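Long-range contacts in NANS (YJHS), A 9-O-acetyl N-acetylneuraminic acid esterase (Escherichia coli O157:H7 EDL933, PDB 3PT5), which probably hydrolyses the 9-O-acetyl group of 9-O-acetyl-N-acetylneuraminate, an alternative sialic acid on which the bacterium can grow: residues G28-M33 against S310-S315; Y20-T25 against P116-N121; P40-E45 against Q98-T103; V127-G132 against Q165-R170. One frame throughout, in Å; residues are numbered along the deposited sequence.

Contact 1: G28-M33 against S310-S315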
loop_
_atom_site.group_PDB
_atom_site.type_symbol
_atom_site.label_atom_id
_atom_site.label_comp_id
_atom_site.label_asym_id
_atom_site.label_seq_id
_atom_site.Cartn_x
_atom_site.Cartn_y
_atom_site.Cartn_z
ATOM N N GLY A 28 -5.569 0.911 2.031
ATOM C CA GLY A 28 -6.510 0.281 1.164
ATOM C C GLY A 28 -6.608 -1.208 1.352
ATOM O O GLY A 28 -6.421 -1.697 2.465
ATOM N N GLN A 29 -6.844 -1.924 0.243
ATOM C CA GLN A 29 -6.955 -3.382 0.307
ATOM C C GLN A 29 -5.792 -4.075 -0.410
ATOM O O GLN A 29 -4.716 -3.496 -0.491
ATOM C CB GLN A 29 -8.365 -3.873 -0.045
ATOM C CG GLN A 29 -8.861 -3.652 -1.456
ATOM C CD GLN A 29 -10.368 -3.879 -1.526
ATOM O OE1 GLN A 29 -11.124 -2.934 -1.667
ATOM N NE2 GLN A 29 -10.802 -5.120 -1.345
ATOM N N SER A 30 -5.994 -5.293 -0.897
ATOM C CA SER A 30 -4.878 -6.121 -1.345
ATOM C C SER A 30 -3.914 -5.481 -2.325
ATOM O O SER A 30 -2.710 -5.700 -2.221
ATOM C CB SER A 30 -5.361 -7.461 -1.912
ATOM O OG SER A 30 -6.130 -7.259 -3.072
ATOM N N ASN A 31 -4.423 -4.700 -3.286
ATOM C CA ASN A 31 -3.516 -4.186 -4.327
ATOM C C ASN A 31 -2.660 -2.994 -3.901
ATOM O O ASN A 31 -1.745 -2.604 -4.612
ATOM C CB ASN A 31 -4.266 -3.965 -5.652
ATOM C CG ASN A 31 -4.470 -5.266 -6.394
ATOM O OD1 ASN A 31 -3.521 -6.065 -6.508
ATOM N ND2 ASN A 31 -5.703 -5.523 -6.867
ATOM N N ALA A 32 -2.906 -2.491 -2.707
ATOM C CA ALA A 32 -2.090 -1.443 -2.091
ATOM C C ALA A 32 -0.871 -2.035 -1.377
ATOM O O ALA A 32 0.087 -1.321 -1.096
ATOM C CB ALA A 32 -2.898 -0.647 -1.098
ATOM N N MET A 33 -0.941 -3.337 -1.096
ATOM C CA MET A 33 0.033 -3.980 -0.222
ATOM C C MET A 33 0.682 -5.187 -0.882
ATOM O O MET A 33 0.628 -5.349 -2.087
ATOM C CB MET A 33 -0.649 -4.370 1.090
ATOM C CG MET A 33 -1.940 -5.143 0.935
ATOM S SD MET A 33 -2.570 -5.729 2.522
ATOM C CE MET A 33 -1.322 -6.958 2.952
ATOM N N SER A 310 -5.524 -13.418 -11.277
ATOM C CA SER A 310 -5.558 -12.131 -11.991
ATOM C C SER A 310 -6.132 -10.978 -11.146
ATOM O O SER A 310 -6.153 -9.820 -11.579
ATOM C CB SER A 310 -6.387 -12.273 -13.288
ATOM O OG SER A 310 -7.697 -12.712 -12.956
ATOM N N SER A 311 -6.534 -11.271 -9.921
ATOM C CA SER A 311 -7.106 -10.243 -9.088
ATOM C C SER A 311 -6.083 -9.316 -8.423
ATOM O O SER A 311 -6.464 -8.253 -7.877
ATOM C CB SER A 311 -7.993 -10.885 -8.018
ATOM O OG SER A 311 -7.215 -11.743 -7.192
ATOM N N HIS A 312 -4.815 -9.726 -8.447
ATOM C CA HIS A 312 -3.740 -8.916 -7.882
ATOM C C HIS A 312 -2.593 -8.659 -8.843
ATOM O O HIS A 312 -2.239 -9.522 -9.680
ATOM C CB HIS A 312 -3.149 -9.565 -6.642
ATOM C CG HIS A 312 -4.167 -10.105 -5.726
ATOM N ND1 HIS A 312 -4.552 -11.376 -5.489
ATOM C CD2 HIS A 312 -4.896 -9.301 -4.876
ATOM C CE1 HIS A 312 -5.519 -11.321 -4.522
ATOM N NE2 HIS A 312 -5.720 -10.063 -4.179
ATOM N N PHE A 313 -2.000 -7.466 -8.702
ATOM C CA PHE A 313 -0.812 -7.113 -9.496
ATOM C C PHE A 313 0.389 -7.944 -9.093
ATOM O O PHE A 313 0.508 -8.350 -7.936
ATOM C CB PHE A 313 -0.464 -5.657 -9.323
ATOM C CG PHE A 313 -1.481 -4.728 -9.898
ATOM C CD1 PHE A 313 -1.602 -4.578 -11.297
ATOM C CD2 PHE A 313 -2.246 -3.951 -9.036
ATOM C CE1 PHE A 313 -2.543 -3.681 -11.821
ATOM C CE2 PHE A 313 -3.178 -3.022 -9.548
ATOM C CZ PHE A 313 -3.318 -2.915 -10.932
ATOM N N SER A 314 1.250 -8.216 -10.078
ATOM C CA SER A 314 2.445 -9.057 -9.874
ATOM C C SER A 314 3.528 -8.309 -9.111
ATOM O O SER A 314 3.524 -7.072 -9.016
ATOM C CB SER A 314 3.021 -9.512 -11.233
ATOM O OG SER A 314 3.516 -8.367 -11.990
ATOM N N SER A 315 4.493 -9.073 -8.597
ATOM C CA SER A 315 5.661 -8.458 -7.972
ATOM C C SER A 315 6.405 -7.548 -8.956
ATOM O O SER A 315 6.811 -6.446 -8.597
ATOM C CB SER A 315 6.597 -9.558 -7.468
ATOM O OG SER A 315 5.906 -10.393 -6.557
#
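The imidazole of His-312 has Ser-311 OG, itself hydrogen-bonded to Leu-308 O, above one face, displaced toward the rim, while Ser-30 OG and Asn-31 OD1 lie in plane at its edge. Ser-30 OG stands 3.0 Å from His-312 NE2, put there by a first torsion (chi1 64°) that sets the hydroxyl between the backbone N and the carbonyl carbon. Gly-Gln-Ser-Asn resembles the nucleophile motif of SGNH hydrolases, so the pair is consistent with nucleophile and base. The Phe-313 ring crosses Asn-31 at about a right angle, ring and amide planes 60° apart, with CD2 near the amide.

Asparagine suits its place because its amide offers both an acceptor and a donor to the backbone around His-312. OD1 accepts from Phe-313 N at 3.0 Å, the donor lying above the carbonyl plane. ND2 gives Ser-311 O a nearly straight bond of 3.0 Å (167°) close to the amide plane, and also bonds Glu-192.

The 3-10 turn 30-32 follows strand 20-28, whereas 310-315 leads into helix 315-335, with Ser-314 as N-cap. Met-189 of strand 182-189 touches Asn-31 and Phe-313, and the phenyl ring also meets Ile-322 of that helix.

Contact 2: Y20-T25 against P116-N121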
loop_
_atom_site.group_PDB
_atom_site.type_symbol
_atom_site.label_atom_id
_atom_site.label_comp_id
_atom_site.label_asym_id
_atom_site.label_seq_id
_atom_site.Cartn_x
_atom_site.Cartn_y
_atom_site.Cartn_z
ATOM N N TYR A 20 15.082 14.135 9.553
ATOM C CA TYR A 20 13.617 14.115 9.521
ATOM C C TYR A 20 13.194 13.303 8.303
ATOM O O TYR A 20 14.028 12.863 7.520
ATOM C CB TYR A 20 13.009 15.548 9.457
ATOM C CG TYR A 20 13.283 16.251 8.147
ATOM C CD1 TYR A 20 12.345 16.220 7.105
ATOM C CD2 TYR A 20 14.498 16.926 7.922
ATOM C CE1 TYR A 20 12.616 16.814 5.863
ATOM C CE2 TYR A 20 14.759 17.530 6.704
ATOM C CZ TYR A 20 13.810 17.469 5.675
ATOM O OH TYR A 20 14.073 18.075 4.464
ATOM N N TYR A 21 11.883 13.099 8.175
ATOM C CA TYR A 21 11.312 12.208 7.146
ATOM C C TYR A 21 10.222 12.897 6.343
ATOM O O TYR A 21 9.467 13.708 6.862
ATOM C CB TYR A 21 10.709 10.933 7.761
ATOM C CG TYR A 21 11.768 10.021 8.379
ATOM C CD1 TYR A 21 12.379 9.059 7.602
ATOM C CD2 TYR A 21 12.145 10.141 9.726
ATOM C CE1 TYR A 21 13.348 8.232 8.110
ATOM C CE2 TYR A 21 13.136 9.289 10.263
ATOM C CZ TYR A 21 13.727 8.345 9.425
ATOM O OH TYR A 21 14.717 7.477 9.833
ATOM N N TYR A 22 10.167 12.542 5.064
ATOM C CA TYR A 22 9.009 12.812 4.221
ATOM C C TYR A 22 8.127 11.588 4.419
ATOM O O TYR A 22 8.574 10.479 4.227
ATOM C CB TYR A 22 9.416 12.890 2.759
ATOM C CG TYR A 22 10.081 14.175 2.317
ATOM C CD1 TYR A 22 9.581 14.890 1.230
ATOM C CD2 TYR A 22 11.217 14.656 2.939
ATOM C CE1 TYR A 22 10.191 16.060 0.787
ATOM C CE2 TYR A 22 11.834 15.841 2.503
ATOM C CZ TYR A 22 11.300 16.538 1.426
ATOM O OH TYR A 22 11.895 17.712 0.982
ATOM N N VAL A 23 6.892 11.826 4.816
ATOM C CA VAL A 23 5.969 10.791 5.282
ATOM C C VAL A 23 4.939 10.519 4.178
ATOM O O VAL A 23 4.364 11.447 3.611
ATOM C CB VAL A 23 5.268 11.197 6.608
ATOM C CG1 VAL A 23 4.158 10.219 6.957
ATOM C CG2 VAL A 23 6.274 11.302 7.776
ATOM N N LEU A 24 4.753 9.235 3.848
ATOM C CA LEU A 24 3.729 8.835 2.882
ATOM C C LEU A 24 2.931 7.701 3.514
ATOM O O LEU A 24 3.512 6.720 3.942
ATOM C CB LEU A 24 4.388 8.381 1.577
ATOM C CG LEU A 24 3.517 8.080 0.361
ATOM C CD1 LEU A 24 2.951 9.393 -0.251
ATOM C CD2 LEU A 24 4.333 7.313 -0.667
ATOM N N THR A 25 1.609 7.872 3.616
ATOM C CA THR A 25 0.729 6.816 4.124
ATOM C C THR A 25 0.277 5.949 2.951
ATOM O O THR A 25 -0.001 6.450 1.899
ATOM C CB THR A 25 -0.485 7.424 4.833
ATOM O OG1 THR A 25 -0.013 8.101 6.009
ATOM C CG2 THR A 25 -1.482 6.347 5.267
ATOM N N PRO A 116 15.729 9.871 -4.493
ATOM C CA PRO A 116 16.750 10.751 -5.091
ATOM C C PRO A 116 16.335 12.204 -5.149
ATOM O O PRO A 116 17.179 13.080 -5.364
ATOM C CB PRO A 116 16.890 10.207 -6.514
ATOM C CG PRO A 116 16.369 8.836 -6.471
ATOM C CD PRO A 116 15.322 8.800 -5.430
ATOM N N PHE A 117 15.052 12.472 -4.932
ATOM C CA PHE A 117 14.509 13.814 -5.086
ATOM C C PHE A 117 14.411 14.652 -3.810
ATOM O O PHE A 117 13.991 15.822 -3.834
ATOM C CB PHE A 117 13.151 13.689 -5.766
ATOM C CG PHE A 117 13.244 13.184 -7.163
ATOM C CD1 PHE A 117 13.567 14.047 -8.211
ATOM C CD2 PHE A 117 13.038 11.846 -7.436
ATOM C CE1 PHE A 117 13.652 13.569 -9.512
ATOM C CE2 PHE A 117 13.110 11.371 -8.708
ATOM C CZ PHE A 117 13.421 12.232 -9.762
ATOM N N ILE A 118 14.817 14.068 -2.687
ATOM C CA ILE A 118 14.687 14.759 -1.382
ATOM C C ILE A 118 16.063 15.090 -0.800
ATOM O O ILE A 118 17.074 14.561 -1.266
ATOM C CB ILE A 118 13.860 13.912 -0.347
ATOM C CG1 ILE A 118 14.675 12.730 0.146
ATOM C CG2 ILE A 118 12.497 13.458 -0.909
ATOM C CD1 ILE A 118 14.004 11.938 1.230
ATOM N N PRO A 119 16.124 15.988 0.220
ATOM C CA PRO A 119 17.445 16.396 0.704
ATOM C C PRO A 119 18.280 15.280 1.320
ATOM O O PRO A 119 17.729 14.382 1.874
ATOM C CB PRO A 119 17.116 17.456 1.750
ATOM C CG PRO A 119 15.809 18.025 1.292
ATOM C CD PRO A 119 15.051 16.818 0.801
ATOM N N ASP A 120 19.607 15.366 1.238
ATOM C CA ASP A 120 20.472 14.315 1.817
ATOM C C ASP A 120 20.199 13.967 3.289
ATOM O O ASP A 120 20.517 12.871 3.727
ATOM C CB ASP A 120 21.964 14.691 1.708
ATOM C CG ASP A 120 22.529 14.510 0.318
ATOM O OD1 ASP A 120 21.896 13.850 -0.548
ATOM O OD2 ASP A 120 23.656 15.016 0.096
ATOM N N ASN A 121 19.669 14.912 4.057
ATOM C CA ASN A 121 19.509 14.757 5.482
ATOM C C ASN A 121 18.082 14.307 5.842
ATOM O O ASN A 121 17.700 14.243 7.009
ATOM C CB ASN A 121 19.902 16.053 6.198
ATOM C CG ASN A 121 18.928 17.203 5.924
ATOM O OD1 ASN A 121 18.412 17.357 4.815
ATOM N ND2 ASN A 121 18.677 18.008 6.935
HETATM O O HOH W 1 16.564 19.264 4.335
#
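In the alpha/beta fold of this SGNH hydrolase, strands 20-28 and 122-130 are parallel neighbours in the central sheet, and the loop that brings the chain from helix 107-114 into the second of them packs against the start of the first. The loop residues 118-121 run nearly antiparallel to 20-22, and the contact lies at the protein surface.

Tyr-22 and Ile-118 reach toward each other tip to tip in a CH-pi contact. Ile-118 CG2 sits over the centre of the Tyr-22 ring, 3.8 Å from the centroid and only 9° off the ring normal. Ile-118 has CG1 in the crowded position between N and carbonyl carbon (chi1 73°), which leaves the CG2 methyl to meet the ring. A tyrosine suits this half-covered site, since its flat face takes the methyl while the hydroxyl continues past it to Pro-119.

Pro-119 crosses both tyrosines at about a right angle. Its CD is 3.3 Å from Tyr-22 OH, and its CG is 3.6 Å from Tyr-20 OH, so one compact, rigid ring meets both phenols.

Asn-121 turns its amide almost perpendicular to the Tyr-20 ring, planes 85° apart; ND2, at the ring edge, bonds Asp-19. The other amide atom is reached through water: one molecule, in the Tyr-20 ring plane, lies 2.8 Å from Tyr-20 OH and donates to Asn-121 OD1 at 2.7 Å.

Contact 3: P40-E45 against Q98-T103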
loop_
_atom_site.group_PDB
_atom_site.type_symbol
_atom_site.label_atom_id
_atom_site.label_comp_id
_atom_site.label_asym_id
_atom_site.label_seq_id
_atom_site.Cartn_x
_atom_site.Cartn_y
_atom_site.Cartn_z
ATOM N N PRO A 40 10.726 -12.335 -4.002
ATOM C CA PRO A 40 11.421 -11.094 -3.630
ATOM C C PRO A 40 12.869 -11.112 -4.089
ATOM O O PRO A 40 13.469 -12.185 -4.200
ATOM C CB PRO A 40 11.386 -11.114 -2.085
ATOM C CG PRO A 40 10.280 -12.128 -1.736
ATOM C CD PRO A 40 10.416 -13.151 -2.818
ATOM N N LEU A 41 13.429 -9.934 -4.355
ATOM C CA LEU A 41 14.777 -9.859 -4.887
ATOM C C LEU A 41 15.556 -8.914 -3.981
ATOM O O LEU A 41 15.832 -7.781 -4.369
ATOM C CB LEU A 41 14.759 -9.331 -6.338
ATOM C CG LEU A 41 14.027 -10.192 -7.367
ATOM C CD1 LEU A 41 13.882 -9.492 -8.710
ATOM C CD2 LEU A 41 14.775 -11.497 -7.498
ATOM N N PRO A 42 15.883 -9.360 -2.753
ATOM C CA PRO A 42 16.412 -8.437 -1.742
ATOM C C PRO A 42 17.800 -7.873 -2.034
ATOM O O PRO A 42 18.202 -6.910 -1.394
ATOM C CB PRO A 42 16.450 -9.282 -0.470
ATOM C CG PRO A 42 16.493 -10.680 -0.929
ATOM C CD PRO A 42 15.727 -10.726 -2.216
ATOM N N ASP A 43 18.524 -8.455 -2.978
ATOM C CA ASP A 43 19.839 -7.907 -3.343
ATOM C C ASP A 43 19.741 -6.846 -4.448
ATOM O O ASP A 43 20.728 -6.172 -4.784
ATOM C CB ASP A 43 20.780 -9.041 -3.780
ATOM C CG ASP A 43 21.251 -9.902 -2.612
ATOM O OD1 ASP A 43 21.341 -9.385 -1.478
ATOM O OD2 ASP A 43 21.527 -11.105 -2.823
ATOM N N ARG A 44 18.562 -6.709 -5.038
ATOM C CA ARG A 44 18.409 -5.882 -6.218
ATOM C C ARG A 44 17.282 -4.899 -6.010
ATOM O O ARG A 44 17.390 -3.982 -5.210
ATOM C CB ARG A 44 18.126 -6.759 -7.451
ATOM C CG ARG A 44 19.283 -7.641 -7.939
ATOM C CD ARG A 44 18.742 -8.834 -8.750
ATOM N NE ARG A 44 19.807 -9.596 -9.419
ATOM C CZ ARG A 44 20.555 -10.531 -8.830
ATOM N NH1 ARG A 44 20.376 -10.830 -7.546
ATOM N NH2 ARG A 44 21.492 -11.174 -9.524
ATOM N N GLU A 45 16.192 -5.127 -6.732
ATOM C CA GLU A 45 15.068 -4.216 -6.803
ATOM C C GLU A 45 14.320 -4.147 -5.472
ATOM O O GLU A 45 13.659 -3.149 -5.188
ATOM C CB GLU A 45 14.151 -4.630 -7.964
ATOM C CG GLU A 45 14.902 -4.902 -9.323
ATOM C CD GLU A 45 15.481 -6.319 -9.476
ATOM O OE1 GLU A 45 15.919 -6.925 -8.475
ATOM O OE2 GLU A 45 15.523 -6.847 -10.617
ATOM N N GLN A 98 14.820 -15.261 5.803
ATOM C CA GLN A 98 15.166 -14.045 6.547
ATOM C C GLN A 98 15.207 -12.823 5.658
ATOM O O GLN A 98 15.097 -11.697 6.139
ATOM C CB GLN A 98 16.563 -14.154 7.153
ATOM C CG GLN A 98 16.781 -15.293 8.080
ATOM C CD GLN A 98 16.128 -15.043 9.389
ATOM O OE1 GLN A 98 14.937 -15.284 9.544
ATOM N NE2 GLN A 98 16.898 -14.552 10.352
ATOM N N THR A 99 15.408 -13.054 4.370
ATOM C CA THR A 99 15.530 -11.959 3.409
ATOM C C THR A 99 14.504 -12.030 2.285
ATOM O O THR A 99 14.102 -10.977 1.757
ATOM C CB THR A 99 16.901 -11.941 2.750
ATOM O OG1 THR A 99 17.115 -13.177 2.052
ATOM C CG2 THR A 99 18.009 -11.713 3.792
ATOM N N GLN A 100 14.127 -13.249 1.900
ATOM C CA GLN A 100 13.203 -13.482 0.763
ATOM C C GLN A 100 11.832 -13.980 1.216
ATOM O O GLN A 100 11.190 -14.759 0.509
ATOM C CB GLN A 100 13.773 -14.524 -0.207
ATOM C CG GLN A 100 14.979 -14.097 -0.980
ATOM C CD GLN A 100 15.409 -15.152 -1.987
ATOM O OE1 GLN A 100 15.705 -16.278 -1.600
ATOM N NE2 GLN A 100 15.449 -14.786 -3.282
ATOM N N TYR A 101 11.396 -13.512 2.369
ATOM C CA TYR A 101 10.136 -13.937 2.975
ATOM C C TYR A 101 8.931 -13.329 2.273
ATOM O O TYR A 101 8.983 -12.206 1.801
ATOM C CB TYR A 101 10.097 -13.527 4.451
ATOM C CG TYR A 101 10.507 -12.076 4.718
ATOM C CD1 TYR A 101 9.561 -11.045 4.725
ATOM C CD2 TYR A 101 11.822 -11.747 4.964
ATOM C CE1 TYR A 101 9.924 -9.735 4.945
ATOM C CE2 TYR A 101 12.212 -10.432 5.183
ATOM C CZ TYR A 101 11.253 -9.425 5.174
ATOM O OH TYR A 101 11.614 -8.129 5.400
ATOM N N GLY A 102 7.832 -14.065 2.222
ATOM C CA GLY A 102 6.558 -13.443 1.906
ATOM C C GLY A 102 6.331 -13.014 0.472
ATOM O O GLY A 102 6.991 -13.461 -0.467
ATOM N N THR A 103 5.335 -12.150 0.329
ATOM C CA THR A 103 4.943 -11.599 -0.954
ATOM C C THR A 103 5.547 -10.202 -1.124
ATOM O O THR A 103 6.227 -9.703 -0.238
ATOM C CB THR A 103 3.420 -11.467 -0.980
ATOM O OG1 THR A 103 2.998 -10.974 0.299
ATOM C CG2 THR A 103 2.812 -12.825 -1.284
#
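Neither backbone is regular here: residues 41-44 form a type I beta turn, closed by Arg-44 N bonding Leu-41 O at 3.0 Å, and the chain just ahead of it runs closest to the other segment where the CA atoms of Pro-40 and Gln-100 come within 5.3 Å.

Two prolines carry the packing from the turn side. Pro-40 sets the CG of its ring among backbone carbonyls, 3.6 Å from Gln-100 O and 3.8 Å from Tyr-101 O. Gly-102 O lies near the same carbon, so the methylene is flanked by oxygens of three successive residues. Gly-102 itself has positive phi (73°), a value that favours glycine. Pro-42 holds the second position of the turn, where its ring fixes the phi that the turn needs, -68°. Its CG rests 3.6 Å from Thr-99 O, and the CB of Thr-99 flanks the same carbon.

Gln-100 crosses Pro-42 at about a right angle. Its CG is 3.7 Å from Pro-42 CD, and beyond it the chain runs on extended (chi2 -176°), which brings the amide over to the carbonyl of Pro-40. There NE2 gives a weak bond of 3.4 Å to Pro-40 O. Glutamine fits because its long aliphatic part can pack on a proline while the amide serves two backbones: OE1 accepts from Thr-95 N. The CB of Tyr-101 points away from the turn, and its ring meets those of His-62 and His-78.

What results is loop-to-loop packing about 17 Å from the centre of the chain to that of the contact, peripheral to the central sheet of the SGNH fold and built on a type I turn with proline at its second position.

Contact 4: V127-G132 against Q165-R170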
loop_
_atom_site.group_PDB
_atom_site.type_symbol
_atom_site.label_atom_id
_atom_site.label_comp_id
_atom_site.label_asym_id
_atom_site.label_seq_id
_atom_site.Cartn_x
_atom_site.Cartn_y
_atom_site.Cartn_z
ATOM N N VAL A 127 3.857 4.807 6.075
ATOM C CA VAL A 127 2.884 4.439 7.100
ATOM C C VAL A 127 1.906 3.383 6.489
ATOM O O VAL A 127 0.937 3.739 5.851
ATOM C CB VAL A 127 2.117 5.686 7.666
ATOM C CG1 VAL A 127 1.169 5.287 8.813
ATOM C CG2 VAL A 127 3.108 6.763 8.141
ATOM N N PRO A 128 2.222 2.075 6.669
ATOM C CA PRO A 128 1.426 1.039 6.015
ATOM C C PRO A 128 0.168 0.721 6.816
ATOM O O PRO A 128 0.251 0.276 7.976
ATOM C CB PRO A 128 2.412 -0.149 5.885
ATOM C CG PRO A 128 3.441 0.091 6.921
ATOM C CD PRO A 128 3.407 1.526 7.352
ATOM N N CYS A 129 -0.977 0.963 6.170
ATOM C CA CYS A 129 -2.302 0.748 6.765
ATOM C C CYS A 129 -3.262 0.010 5.845
ATOM O O CYS A 129 -4.393 0.441 5.696
ATOM C CB CYS A 129 -2.912 2.090 7.198
ATOM S SG CYS A 129 -1.872 3.051 8.306
ATOM N N CYS A 130 -2.795 -1.077 5.220
ATOM C CA CYS A 130 -3.631 -1.827 4.283
ATOM C C CYS A 130 -4.154 -3.107 4.892
ATOM O O CYS A 130 -3.554 -3.669 5.814
ATOM C CB CYS A 130 -2.826 -2.181 3.040
ATOM S SG CYS A 130 -1.972 -0.808 2.258
ATOM N N ARG A 131 -5.264 -3.595 4.345
ATOM C CA ARG A 131 -5.858 -4.830 4.823
ATOM C C ARG A 131 -6.490 -5.526 3.614
ATOM O O ARG A 131 -7.407 -5.000 3.005
ATOM C CB ARG A 131 -6.896 -4.513 5.934
ATOM C CG ARG A 131 -7.786 -5.704 6.344
ATOM C CD ARG A 131 -6.895 -6.799 6.819
ATOM N NE ARG A 131 -7.536 -7.828 7.631
ATOM C CZ ARG A 131 -7.906 -9.021 7.189
ATOM N NH1 ARG A 131 -7.724 -9.365 5.919
ATOM N NH2 ARG A 131 -8.440 -9.891 8.044
ATOM N N GLY A 132 -5.986 -6.699 3.256
ATOM C CA GLY A 132 -6.605 -7.472 2.168
ATOM C C GLY A 132 -8.045 -7.766 2.513
ATOM O O GLY A 132 -8.376 -8.006 3.684
ATOM N N GLN A 165 -9.303 4.355 12.329
ATOM C CA GLN A 165 -8.572 4.778 13.523
ATOM C C GLN A 165 -7.095 4.510 13.389
ATOM O O GLN A 165 -6.279 5.302 13.831
ATOM C CB GLN A 165 -9.081 4.015 14.733
ATOM C CG GLN A 165 -10.457 4.438 15.177
ATOM C CD GLN A 165 -10.912 3.627 16.377
ATOM O OE1 GLN A 165 -10.297 3.685 17.454
ATOM N NE2 GLN A 165 -11.970 2.836 16.192
ATOM N N ASP A 166 -6.775 3.381 12.766
ATOM C CA ASP A 166 -5.408 2.923 12.540
ATOM C C ASP A 166 -4.742 3.849 11.511
ATOM O O ASP A 166 -3.609 4.292 11.711
ATOM C CB ASP A 166 -5.481 1.460 12.072
ATOM C CG ASP A 166 -4.121 0.767 12.009
ATOM O OD1 ASP A 166 -3.445 0.896 10.964
ATOM O OD2 ASP A 166 -3.733 0.048 12.975
ATOM N N LEU A 167 -5.470 4.158 10.445
ATOM C CA LEU A 167 -5.017 5.092 9.419
ATOM C C LEU A 167 -4.684 6.478 9.988
ATOM O O LEU A 167 -3.606 7.019 9.727
ATOM C CB LEU A 167 -6.087 5.203 8.335
ATOM C CG LEU A 167 -5.904 6.211 7.211
ATOM C CD1 LEU A 167 -4.747 5.803 6.324
ATOM C CD2 LEU A 167 -7.184 6.314 6.426
ATOM N N VAL A 168 -5.614 7.037 10.760
ATOM C CA VAL A 168 -5.444 8.374 11.359
ATOM C C VAL A 168 -4.382 8.361 12.459
ATOM O O VAL A 168 -3.470 9.196 12.466
ATOM C CB VAL A 168 -6.809 8.942 11.850
ATOM C CG1 VAL A 168 -6.627 10.098 12.869
ATOM C CG2 VAL A 168 -7.595 9.438 10.681
ATOM N N SER A 169 -4.470 7.375 13.347
ATOM C CA SER A 169 -3.575 7.272 14.485
ATOM C C SER A 169 -2.122 7.062 14.078
ATOM O O SER A 169 -1.221 7.719 14.639
ATOM C CB SER A 169 -4.072 6.194 15.455
ATOM O OG SER A 169 -3.014 5.334 15.840
ATOM N N ARG A 170 -1.884 6.207 13.079
ATOM C CA ARG A 170 -0.527 5.966 12.590
ATOM C C ARG A 170 0.037 7.146 11.792
ATOM O O ARG A 170 1.211 7.439 11.896
ATOM C CB ARG A 170 -0.466 4.684 11.759
ATOM C CG ARG A 170 -0.429 3.485 12.626
ATOM C CD ARG A 170 -0.750 2.239 11.894
ATOM N NE ARG A 170 0.247 1.719 10.963
ATOM C CZ ARG A 170 1.384 1.118 11.287
ATOM N NH1 ARG A 170 1.843 1.101 12.547
ATOM N NH2 ARG A 170 2.104 0.583 10.332
#
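Hydrogen bonding centres on the carbonyl of Pro-128. Arg-170 NH2 donates to Pro-128 O at 3.0 Å (148°), in the carbonyl plane and along a lone pair, and Arg-170 NE adds a weak bond of 3.3 Å to the same oxygen. Arg-57 supplies a further N-H, so the carbonyl is gripped by two arginines. Arginine suits this buried place because its flat guanidinium can serve several carbonyls at once: NH2 also bonds Leu-55 O and NH1 bonds Ala-56 O. A bend at chi3 (72°) swings the group down to them.

Among charged groups, Asp-166 OD1 lies a long 3.8 Å from Arg-170 NE, while its OD2 forms a salt bridge with Arg-57. One carboxylate thus stands near two arginines and may offset their charge, which would favour its ionised form. Cys-129 SG is a polar neighbour of the same guanidinium, in its plane at the edge, 3.7 Å from Arg-170 NE.

The framework is a beta-alpha-beta crossover of the alpha/beta fold: strand 122-130 leads to helix 162-176, which returns antiparallel to the strand before strand 182-189; the axes of 127-130 and 165-170 lie 174° apart and 8.6 Å at closest.

Van der Waals packing joins strand and helix. Val-127, with CG1 anti to the backbone N, places that methyl 3.4 Å from Arg-170 CB as the two side chains slide past each other. Cys-129, slim enough to face the helix closely, touches Leu-167 CD1 with its CB.

How the contacts relate
From the N terminus, strand 20-28 opens contact 2 and, at its end, contact 1; segment 40-45 then opens contact 3. Contact 3 closes first, at 98-103, and so nests within both contact 1 and contact 2. Contact 2 closes at 116-121, crossing contact 1, which is still open. Contact 4 follows in series, opening at 127-132 and closing at 165-170 within the span of contact 1, which 310-315 finally shuts just before helix 315-335. Contacts 2 and 4 meet through neighbouring strands, where Leu-24 O lies 2.9 Å from Val-127 N. Contacts 1 and 4 touch where those strands end, while contact 3 stands apart among peripheral loops.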